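Local coordinates for protein probable chitinase (Chromobacterium violaceum, PDB 5JH8) that probably binds chitin and, like other family 18 glycoside hydrolases with a TIM-barrel fold, probably hydrolyses its beta-1,4 glycosidic bonds, at residues P189-S193 and D194-D198; E205-A209 and A210-N214; A283-V286 and N287-G290. All blocks are in the same frame, centred on the assembly; numbering follows the deposited sequence.

Contact 1 (P189-S193 and D194-D198)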
ATOM      1  N   PRO A 189     -13.495  11.021   0.610  1.00  8.56           N
ATOM      2  CA  PRO A 189     -12.567  10.403  -0.331  1.00  8.30           C
ATOM      3  C   PRO A 189     -11.582   9.485   0.381  1.00  8.19           C
ATOM      4  O   PRO A 189     -11.009   9.823   1.424  1.00  8.44           O
ATOM      5  CB  PRO A 189     -11.858  11.602  -0.960  1.00  9.38           C
ATOM      6  CG  PRO A 189     -12.852  12.716  -0.873  1.00 10.73           C
ATOM      7  CD  PRO A 189     -13.606  12.477   0.415  1.00  9.90           C
ATOM      8  N   VAL A 190     -11.359   8.331  -0.238  1.00  7.57           N
ATOM      9  CA  VAL A 190     -10.419   7.341   0.284  1.00  7.65           C
ATOM     10  C   VAL A 190      -8.991   7.626  -0.158  1.00  7.03           C
ATOM     11  O   VAL A 190      -8.037   7.275   0.539  1.00  7.32           O
ATOM     12  CB  VAL A 190     -10.890   5.939  -0.148  1.00  7.90           C
ATOM     13  CG1 VAL A 190      -9.907   4.874   0.289  1.00 10.03           C
ATOM     14  CG2 VAL A 190     -12.276   5.679   0.421  1.00  8.93           C
ATOM     15  N   ALA A 191      -8.832   8.258  -1.308  1.00  6.84           N
ATOM     16  CA  ALA A 191      -7.535   8.565  -1.886  1.00  7.15           C
ATOM     17  C   ALA A 191      -7.659   9.870  -2.665  1.00  7.09           C
ATOM     18  O   ALA A 191      -7.341   9.955  -3.849  1.00  7.32           O
ATOM     19  CB  ALA A 191      -7.055   7.412  -2.770  1.00  7.52           C
ATOM     20  N   GLY A 192      -8.125  10.917  -1.987  1.00  7.21           N
ATOM     21  CA  GLY A 192      -8.388  12.173  -2.666  1.00  7.85           C
ATOM     22  C   GLY A 192      -7.113  12.753  -3.257  1.00  8.26           C
ATOM     23  O   GLY A 192      -6.049  12.732  -2.632  1.00  7.84           O
ATOM     24  N   SER A 193      -7.230  13.311  -4.468  1.00  8.07           N
ATOM     25  CA  SER A 193      -6.053  13.787  -5.175  1.00  8.88           C
ATOM     26  C   SER A 193      -5.424  14.997  -4.512  1.00  8.91           C
ATOM     27  O   SER A 193      -4.207  15.185  -4.616  1.00  9.57           O
ATOM     28  CB  SER A 193      -6.412  14.140  -6.609  1.00  9.74           C
ATOM     29  OG  SER A 193      -7.468  15.079  -6.677  1.00 10.41           O
ATOM     30  N   ASP A 194      -6.228  15.844  -3.868  1.00  9.22           N
ATOM     31  CA  ASP A 194      -5.690  17.020  -3.185  1.00  9.90           C
ATOM     32  C   ASP A 194      -4.828  16.597  -1.993  1.00  9.61           C
ATOM     33  O   ASP A 194      -3.694  17.061  -1.824  1.00  9.65           O
ATOM     34  CB  ASP A 194      -6.823  17.987  -2.804  1.00 11.74           C
ATOM     35  CG  ASP A 194      -7.937  17.362  -1.966  1.00 12.80           C
ATOM     36  OD1 ASP A 194      -8.076  16.135  -1.861  1.00 12.07           O
ATOM     37  OD2 ASP A 194      -8.725  18.163  -1.410  1.00 15.09           O
ATOM     38  N   TRP A 195      -5.351  15.682  -1.183  1.00  9.21           N
ATOM     39  CA  TRP A 195      -4.610  15.086  -0.077  1.00  8.45           C
ATOM     40  C   TRP A 195      -3.376  14.339  -0.572  1.00  8.09           C
ATOM     41  O   TRP A 195      -2.285  14.475  -0.004  1.00  8.41           O
ATOM     42  CB  TRP A 195      -5.588  14.165   0.656  1.00  8.88           C
ATOM     43  CG  TRP A 195      -5.048  13.271   1.702  1.00  8.35           C
ATOM     44  CD1 TRP A 195      -4.771  13.607   2.994  1.00  9.20           C
ATOM     45  CD2 TRP A 195      -4.799  11.857   1.597  1.00  8.13           C
ATOM     46  NE1 TRP A 195      -4.353  12.505   3.700  1.00  9.23           N
ATOM     47  CE2 TRP A 195      -4.349  11.418   2.860  1.00  8.08           C
ATOM     48  CE3 TRP A 195      -4.916  10.922   0.559  1.00  7.74           C
ATOM     49  CZ2 TRP A 195      -4.014  10.078   3.112  1.00  8.53           C
ATOM     50  CZ3 TRP A 195      -4.591   9.602   0.813  1.00  7.56           C
ATOM     51  CH2 TRP A 195      -4.146   9.189   2.081  1.00  7.82           C
HETATM   52  N   MSE A 196      -3.527  13.541  -1.631  1.00  8.03           N
HETATM   53  CA  MSE A 196      -2.421  12.796  -2.211  1.00  8.35           C
HETATM   54  C   MSE A 196      -1.321  13.741  -2.661  1.00  8.15           C
HETATM   55  O   MSE A 196      -0.158  13.466  -2.417  1.00  8.70           O
HETATM   56  CB  MSE A 196      -2.906  11.929  -3.382  1.00  8.12           C
HETATM   57  CG  MSE A 196      -1.799  11.108  -4.008  1.00  7.30           C
HETATM   58 SE   MSE A 196      -2.455   9.988  -5.467  1.00  7.91          SE
HETATM   59  CE  MSE A 196      -3.737   8.904  -4.489  1.00  7.86           C
ATOM     60  N   GLU A 197      -1.688  14.830  -3.344  1.00  8.82           N
ATOM     61  CA  GLU A 197      -0.682  15.777  -3.814  1.00  9.82           C
ATOM     62  C   GLU A 197       0.009  16.467  -2.646  1.00  9.38           C
ATOM     63  O   GLU A 197       1.228  16.681  -2.679  1.00 10.35           O
ATOM     64  CB  GLU A 197      -1.310  16.782  -4.765  1.00 11.95           C
ATOM     65  CG  GLU A 197      -1.634  16.150  -6.113  1.00 15.63           C
ATOM     66  CD  GLU A 197      -2.460  17.030  -7.020  1.00 21.69           C
ATOM     67  OE1 GLU A 197      -2.421  18.267  -6.854  1.00 23.28           O
ATOM     68  OE2 GLU A 197      -3.155  16.474  -7.902  1.00 24.71           O
ATOM     69  N   ASP A 198      -0.743  16.822  -1.598  1.00  9.54           N
ATOM     70  CA  ASP A 198      -0.093  17.359  -0.409  1.00  9.65           C
ATOM     71  C   ASP A 198       0.888  16.350   0.167  1.00  9.49           C
ATOM     72  O   ASP A 198       1.993  16.707   0.586  1.00  9.84           O
ATOM     73  CB  ASP A 198      -1.115  17.723   0.668  1.00 10.13           C
ATOM     74  CG  ASP A 198      -1.960  18.933   0.320  1.00 13.18           C
ATOM     75  OD1 ASP A 198      -1.591  19.715  -0.580  1.00 14.30           O
ATOM     76  OD2 ASP A 198      -2.990  19.141   0.991  1.00 14.51           O
TER
HETATM   77  O   HOH W   1      -6.289  17.500  -7.067  1.00 22.14           O

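Contact 2 (E205-A209 and A210-N214). With EDO (1,2-ethanediol), chain C.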
ATOM      1  N   GLU A 205       9.953  16.541  -1.131  1.00  9.38           N
ATOM      2  CA  GLU A 205      10.871  17.491  -0.529  1.00 10.54           C
ATOM      3  C   GLU A 205      11.910  16.776   0.325  1.00 10.34           C
ATOM      4  O   GLU A 205      13.049  17.246   0.452  1.00 11.39           O
ATOM      5  CB  GLU A 205      10.086  18.481   0.331  1.00 12.33           C
ATOM      6  CG  GLU A 205      10.964  19.515   1.012  1.00 15.67           C
ATOM      7  CD  GLU A 205      10.151  20.561   1.758  1.00 19.88           C
ATOM      8  OE1 GLU A 205       9.123  21.013   1.223  1.00 21.46           O
ATOM      9  OE2 GLU A 205      10.535  20.943   2.887  1.00 22.19           O
ATOM     10  N   ARG A 206      11.536  15.636   0.910  1.00  9.68           N
ATOM     11  CA  ARG A 206      12.336  14.939   1.899  1.00  9.74           C
ATOM     12  C   ARG A 206      13.069  13.730   1.355  1.00  9.51           C
ATOM     13  O   ARG A 206      14.042  13.281   1.984  1.00 10.22           O
ATOM     14  CB  ARG A 206      11.430  14.519   3.063  1.00 10.62           C
ATOM     15  CG  ARG A 206      11.054  15.714   3.934  1.00 11.48           C
ATOM     16  CD  ARG A 206       9.794  15.518   4.754  1.00 12.14           C
ATOM     17  NE  ARG A 206       9.474  16.733   5.500  1.00 12.53           N
ATOM     18  CZ  ARG A 206       8.877  17.801   4.985  1.00 12.86           C
ATOM     19  NH1 ARG A 206       8.510  17.830   3.714  1.00 12.53           N
ATOM     20  NH2 ARG A 206       8.642  18.852   5.763  1.00 14.58           N
ATOM     21  N   VAL A 207      12.650  13.230   0.198  1.00  9.72           N
ATOM     22  CA  VAL A 207      13.111  11.981  -0.389  1.00  9.46           C
ATOM     23  C   VAL A 207      13.255  12.209  -1.884  1.00  9.01           C
ATOM     24  O   VAL A 207      12.370  12.820  -2.484  1.00  9.17           O
ATOM     25  CB  VAL A 207      12.101  10.851  -0.144  1.00 10.25           C
ATOM     26  CG1 VAL A 207      12.624   9.555  -0.725  1.00  9.75           C
ATOM     27  CG2 VAL A 207      11.832  10.713   1.327  1.00 11.12           C
ATOM     28  N   PRO A 208      14.312  11.729  -2.538  1.00  9.55           N
ATOM     29  CA  PRO A 208      14.366  11.859  -3.994  1.00  9.05           C
ATOM     30  C   PRO A 208      13.113  11.253  -4.605  1.00  9.12           C
ATOM     31  O   PRO A 208      12.714  10.139  -4.266  1.00  9.11           O
ATOM     32  CB  PRO A 208      15.620  11.069  -4.372  1.00 10.33           C
ATOM     33  CG  PRO A 208      16.462  11.100  -3.148  1.00 10.92           C
ATOM     34  CD  PRO A 208      15.491  11.026  -2.010  1.00 10.19           C
ATOM     35  N   ALA A 209      12.507  11.984  -5.538  1.00  9.09           N
ATOM     36  CA  ALA A 209      11.219  11.550  -6.059  1.00  8.27           C
ATOM     37  C   ALA A 209      11.301  10.167  -6.695  1.00  8.40           C
ATOM     38  O   ALA A 209      10.336   9.402  -6.622  1.00  8.24           O
ATOM     39  CB  ALA A 209      10.677  12.564  -7.058  1.00  8.81           C
ATOM     40  N   ALA A 210      12.443   9.821  -7.300  1.00  8.86           N
ATOM     41  CA  ALA A 210      12.583   8.520  -7.944  1.00  9.16           C
ATOM     42  C   ALA A 210      12.514   7.371  -6.955  1.00  8.60           C
ATOM     43  O   ALA A 210      12.344   6.223  -7.371  1.00  9.07           O
ATOM     44  CB  ALA A 210      13.896   8.461  -8.717  1.00 10.31           C
ATOM     45  N   LYS A 211      12.625   7.644  -5.654  1.00  8.55           N
ATOM     46  CA  LYS A 211      12.486   6.627  -4.628  1.00  9.03           C
ATOM     47  C   LYS A 211      11.096   6.584  -4.016  1.00  9.34           C
ATOM     48  O   LYS A 211      10.894   5.883  -3.030  1.00 13.57           O
ATOM     49  CB  LYS A 211      13.506   6.867  -3.519  1.00  9.95           C
ATOM     50  CG  LYS A 211      14.941   6.757  -3.934  1.00 12.85           C
ATOM     51  CD  LYS A 211      15.801   6.944  -2.694  1.00 15.21           C
ATOM     52  CE  LYS A 211      16.939   5.989  -2.667  1.00 14.41           C
ATOM     53  NZ  LYS A 211      17.658   6.073  -1.389  1.00 13.17           N
ATOM     54  N   ILE A 212      10.153   7.350  -4.542  1.00  7.68           N
ATOM     55  CA  ILE A 212       8.790   7.370  -4.038  1.00  7.75           C
ATOM     56  C   ILE A 212       7.875   6.629  -4.999  1.00  7.49           C
ATOM     57  O   ILE A 212       7.930   6.843  -6.211  1.00  7.98           O
ATOM     58  CB  ILE A 212       8.317   8.821  -3.840  1.00  8.61           C
ATOM     59  CG1 ILE A 212       9.164   9.544  -2.780  1.00  8.63           C
ATOM     60  CG2 ILE A 212       6.822   8.880  -3.530  1.00  9.54           C
ATOM     61  CD1 ILE A 212       9.089   8.978  -1.404  1.00 10.00           C
ATOM     62  N   LEU A 213       7.019   5.774  -4.438  1.00  6.69           N
ATOM     63  CA  LEU A 213       5.864   5.228  -5.133  1.00  6.67           C
ATOM     64  C   LEU A 213       4.621   5.828  -4.485  1.00  6.85           C
ATOM     65  O   LEU A 213       4.520   5.836  -3.256  1.00  7.30           O
ATOM     66  CB  LEU A 213       5.789   3.702  -4.994  1.00  7.13           C
ATOM     67  CG  LEU A 213       7.051   2.913  -5.286  1.00  7.21           C
ATOM     68  CD1 LEU A 213       6.834   1.482  -4.890  1.00  8.76           C
ATOM     69  CD2 LEU A 213       7.444   3.016  -6.758  1.00  8.33           C
ATOM     70  N   ASN A 214       3.675   6.346  -5.284  1.00  6.74           N
ATOM     71  CA  ASN A 214       2.370   6.632  -4.717  1.00  7.00           C
ATOM     72  C   ASN A 214       1.566   5.344  -4.630  1.00  6.45           C
ATOM     73  O   ASN A 214       2.015   4.268  -5.032  1.00  6.82           O
ATOM     74  CB  ASN A 214       1.666   7.790  -5.426  1.00  6.99           C
ATOM     75  CG  ASN A 214       1.193   7.449  -6.814  1.00  7.09           C
ATOM     76  OD1 ASN A 214       1.736   6.582  -7.478  1.00  7.85           O
ATOM     77  ND2 ASN A 214       0.161   8.168  -7.277  1.00  7.72           N
TER
HETATM   78  C1  EDO C 502      10.573  17.228   9.461  1.00 29.61           C
HETATM   79  O1  EDO C 502       9.724  17.424   8.322  1.00 29.00           O
HETATM   80  C2  EDO C 502      11.824  16.462   9.053  1.00 30.13           C
HETATM   81  O2  EDO C 502      11.681  15.988   7.711  1.00 30.36           O

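Contact 3 (A283-V286 and N287-G290)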
ATOM      1  N   ALA A 283      -2.372   7.843 -11.330  1.00  6.81           N
ATOM      2  CA  ALA A 283      -1.188   7.241 -11.936  1.00  7.78           C
ATOM      3  C   ALA A 283      -0.346   8.271 -12.678  1.00  7.99           C
ATOM      4  O   ALA A 283       0.891   8.170 -12.718  1.00  9.45           O
ATOM      5  CB  ALA A 283      -1.601   6.083 -12.834  1.00  7.69           C
ATOM      6  N   SER A 284      -0.997   9.277 -13.271  1.00  8.62           N
ATOM      7  CA  SER A 284      -0.270  10.308 -14.008  1.00  9.62           C
ATOM      8  C   SER A 284       0.609  11.140 -13.095  1.00  9.25           C
ATOM      9  O   SER A 284       1.515  11.828 -13.578  1.00  9.65           O
ATOM     10  CB  SER A 284      -1.247  11.210 -14.764  1.00  9.99           C
ATOM     11  OG  SER A 284      -1.822  12.223 -13.952  1.00 10.60           O
ATOM     12  N   LEU A 285       0.340  11.124 -11.792  1.00  9.15           N
ATOM     13  CA  LEU A 285       1.197  11.845 -10.855  1.00  8.99           C
ATOM     14  C   LEU A 285       2.618  11.295 -10.840  1.00  8.92           C
ATOM     15  O   LEU A 285       3.528  12.013 -10.426  1.00  9.39           O
ATOM     16  CB  LEU A 285       0.607  11.862  -9.446  1.00  9.05           C
ATOM     17  CG  LEU A 285      -0.744  12.568  -9.356  1.00  9.64           C
ATOM     18  CD1 LEU A 285      -1.236  12.547  -7.926  1.00 10.71           C
ATOM     19  CD2 LEU A 285      -0.732  13.990  -9.869  1.00 10.97           C
ATOM     20  N   VAL A 286       2.831  10.052 -11.277  1.00  9.01           N
ATOM     21  CA  VAL A 286       4.194   9.547 -11.431  1.00  8.25           C
ATOM     22  C   VAL A 286       4.992  10.482 -12.331  1.00  9.27           C
ATOM     23  O   VAL A 286       6.102  10.889 -11.996  1.00  9.94           O
ATOM     24  CB  VAL A 286       4.163   8.123 -11.992  1.00  8.63           C
ATOM     25  CG1 VAL A 286       5.572   7.665 -12.388  1.00  9.22           C
ATOM     26  CG2 VAL A 286       3.555   7.162 -10.976  1.00  8.42           C
ATOM     27  N   ASN A 287       4.421  10.857 -13.471  1.00 10.12           N
ATOM     28  CA  ASN A 287       5.144  11.723 -14.386  1.00 11.35           C
ATOM     29  C   ASN A 287       5.148  13.155 -13.914  1.00 11.43           C
ATOM     30  O   ASN A 287       6.130  13.868 -14.137  1.00 13.37           O
ATOM     31  CB  ASN A 287       4.525  11.636 -15.768  1.00 14.45           C
ATOM     32  CG  ASN A 287       4.615  10.253 -16.318  1.00 17.67           C
ATOM     33  OD1 ASN A 287       5.644   9.589 -16.155  1.00 17.13           O
ATOM     34  ND2 ASN A 287       3.534   9.779 -16.933  1.00 19.73           N
ATOM     35  N   ALA A 288       4.075  13.589 -13.253  1.00 11.75           N
ATOM     36  CA  ALA A 288       4.016  14.968 -12.795  1.00 12.92           C
ATOM     37  C   ALA A 288       5.095  15.262 -11.759  1.00 13.26           C
ATOM     38  O   ALA A 288       5.634  16.373 -11.725  1.00 14.82           O
ATOM     39  CB  ALA A 288       2.630  15.290 -12.243  1.00 14.03           C
ATOM     40  N   TYR A 289       5.397  14.289 -10.883  1.00 12.03           N
ATOM     41  CA  TYR A 289       6.362  14.467  -9.800  1.00 11.30           C
ATOM     42  C   TYR A 289       7.724  13.836 -10.070  1.00 11.79           C
ATOM     43  O   TYR A 289       8.650  14.068  -9.287  1.00 14.20           O
ATOM     44  CB  TYR A 289       5.837  13.857  -8.495  1.00 12.37           C
ATOM     45  CG  TYR A 289       4.781  14.656  -7.767  1.00 13.08           C
ATOM     46  CD1 TYR A 289       3.443  14.562  -8.117  1.00 13.30           C
ATOM     47  CD2 TYR A 289       5.120  15.483  -6.710  1.00 13.46           C
ATOM     48  CE1 TYR A 289       2.479  15.269  -7.436  1.00 14.53           C
ATOM     49  CE2 TYR A 289       4.163  16.201  -6.032  1.00 13.87           C
ATOM     50  CZ  TYR A 289       2.841  16.092  -6.398  1.00 14.70           C
ATOM     51  OH  TYR A 289       1.870  16.783  -5.733  1.00 16.27           O
ATOM     52  N   GLY A 290       7.878  13.048 -11.127  1.00 10.86           N
ATOM     53  CA  GLY A 290       9.093  12.272 -11.270  1.00 10.31           C
ATOM     54  C   GLY A 290       9.206  11.134 -10.280  1.00  9.09           C
ATOM     55  O   GLY A 290      10.311  10.816  -9.826  1.00  9.63           O
TER

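Contact 1 (P189-S193 and D194-D198)
Gly-192 and Met-196 are joined by the first i to i+4 backbone bond of helix 193-206, with Met-196 N 2.8 Å from Gly-192 O and an N-H...O angle of 162°. Gly-192 thus stands at the N-cap position, where the loop that follows strand 172-176 of the TIM barrel turns into the helix, and Ser-193 O takes Glu-197 N in the next bond of the same kind. Here two side chains of the first turn, those of Trp-195 and Met-196, reach back to the incoming loop. The indole of Trp-195 does so because its CG lies anti to the backbone N (chi1 171°), which brings Gly-192 O to the edge of the ring, near its plane, 3.8 Å from CE3. Met-196, a selenomethionine, runs extended and then bends at chi3, setting its CE methyl 4.0 Å from Ala-191 CB. Asp-194 curls round so that OD1 accepts a weak bond from Trp-195 N at 2.8 Å; a carboxylate beside the positive end of the helix is probably favoured electrostatically. The loop is held from outside as well: Ala-191 O accepts from Lys-282 NZ, and Gly-192 N donates to Glu-180 OE1. On the first turn, the CG of Glu-197 passes 3.1 Å from Ser-193 O, and a water lying 2.7 Å from Ser-193 OG makes a weak bond to Glu-197 OE2 at 3.4 Å.

Contact 2 (E205-A209 and A210-N214)
Pro-208 O accepts the backbone N-H of Lys-211 at 2.9 Å, and Ala-209 O holds Ile-212 N at the same length. Both bonds span three residues, and both donors stand above the carbonyl plane rather than in it, by 44° at Pro-208 and 58° at Ala-209. This tight 3-10 turn carries the chain from the end of helix 193-206 into strand 212-222, completing a beta-alpha-beta unit of the barrel that begins with strand 172-176. Apolar side chains meet across the turn. Val-207 points CG1 anti to its backbone N, and this branch meets Ile-212 CD1 at 3.6 Å, while the CB of Lys-211 comes to it at 4.0 Å, its chain running across the valine at about a right angle. Leu-173 of the preceding strand packs against both Val-207 and Ile-212. Lys-211 then passes beside Pro-208, CD to CD at 4.2 Å, and takes its ammonium to Gly-167 O and Ala-170 O. At the other end, Arg-206 uses the edge of its guanidinium to hold an ethanediol, probably from the crystallisation liquor: NE reaches EDO O1 at 2.9 Å and NH2 reaches the same oxygen at 3.1 Å. Glu-153 also binds this diol, and Arg-206 NH1 bonds to Tyr-202 O. The turn therefore combines two chemistries: main-chain bonds and apolar branches fix its bend, whereas the charged ends of Lys-211 and Arg-206 find their partners outside the turn.

Contact 3 (A283-V286 and N287-G290)
Tyr-289 turns an edge of its phenol ring toward Leu-285 O, which lies near the ring plane and 3.4 Å from CD1. The ring belongs to the last turn of helix 276-289, the helix that precedes strand 293-297 of the TIM barrel, and the same carbonyl also accepts Tyr-289 N at 3.0 Å. One oxygen therefore meets both the backbone and the aromatic edge of the residue four places on. The tyrosine CG lies anti to its carbonyl carbon (chi1 -76°), which leans the ring back toward the preceding turn, where CD1 also comes 4.1 Å from Leu-285 CB. At the far end of the ring, the hydroxyl is hydrogen-bonded to Asp-201 OD1 on helix 193-206. The other flat group is the amide of Asn-287, whose ND2 bonds to Leu-314 O and Gln-316 O near the C terminus. In this last turn one carbonyl serves two donors: Ala-288 N approaches Ser-284 O in the carbonyl plane at 3.1 Å, while Asn-287 N adds a weak bond. Beside them, Leu-285 CD2 lies 4.3 Å from Ala-288 CB. The helix stops at Gly-290, whose positive phi of 71° is readily taken up by glycine, and there the backbone N of Gly-290 comes 2.9 Å from Val-286 O.

How the contacts relate
Followed from the N terminus, the three contacts come in series, none nesting in or crossing another. Contact 1 starts helix 193-206, contact 2 turns the chain from the end of that helix into strand 212-222, and contact 3, much later, ends helix 276-289. Each closes only a local turn, yet in space they meet. The selenium of Met-196 in contact 1 packs against both Asn-214 of contact 2 and Leu-285 of contact 3. Glu-197 O probably hydrogen-bonds to Tyr-289 OH, and Ala-209 CB packs against Tyr-289 O and Gly-290 O. Together they tie two neighbouring helices to a strand of the barrel wall.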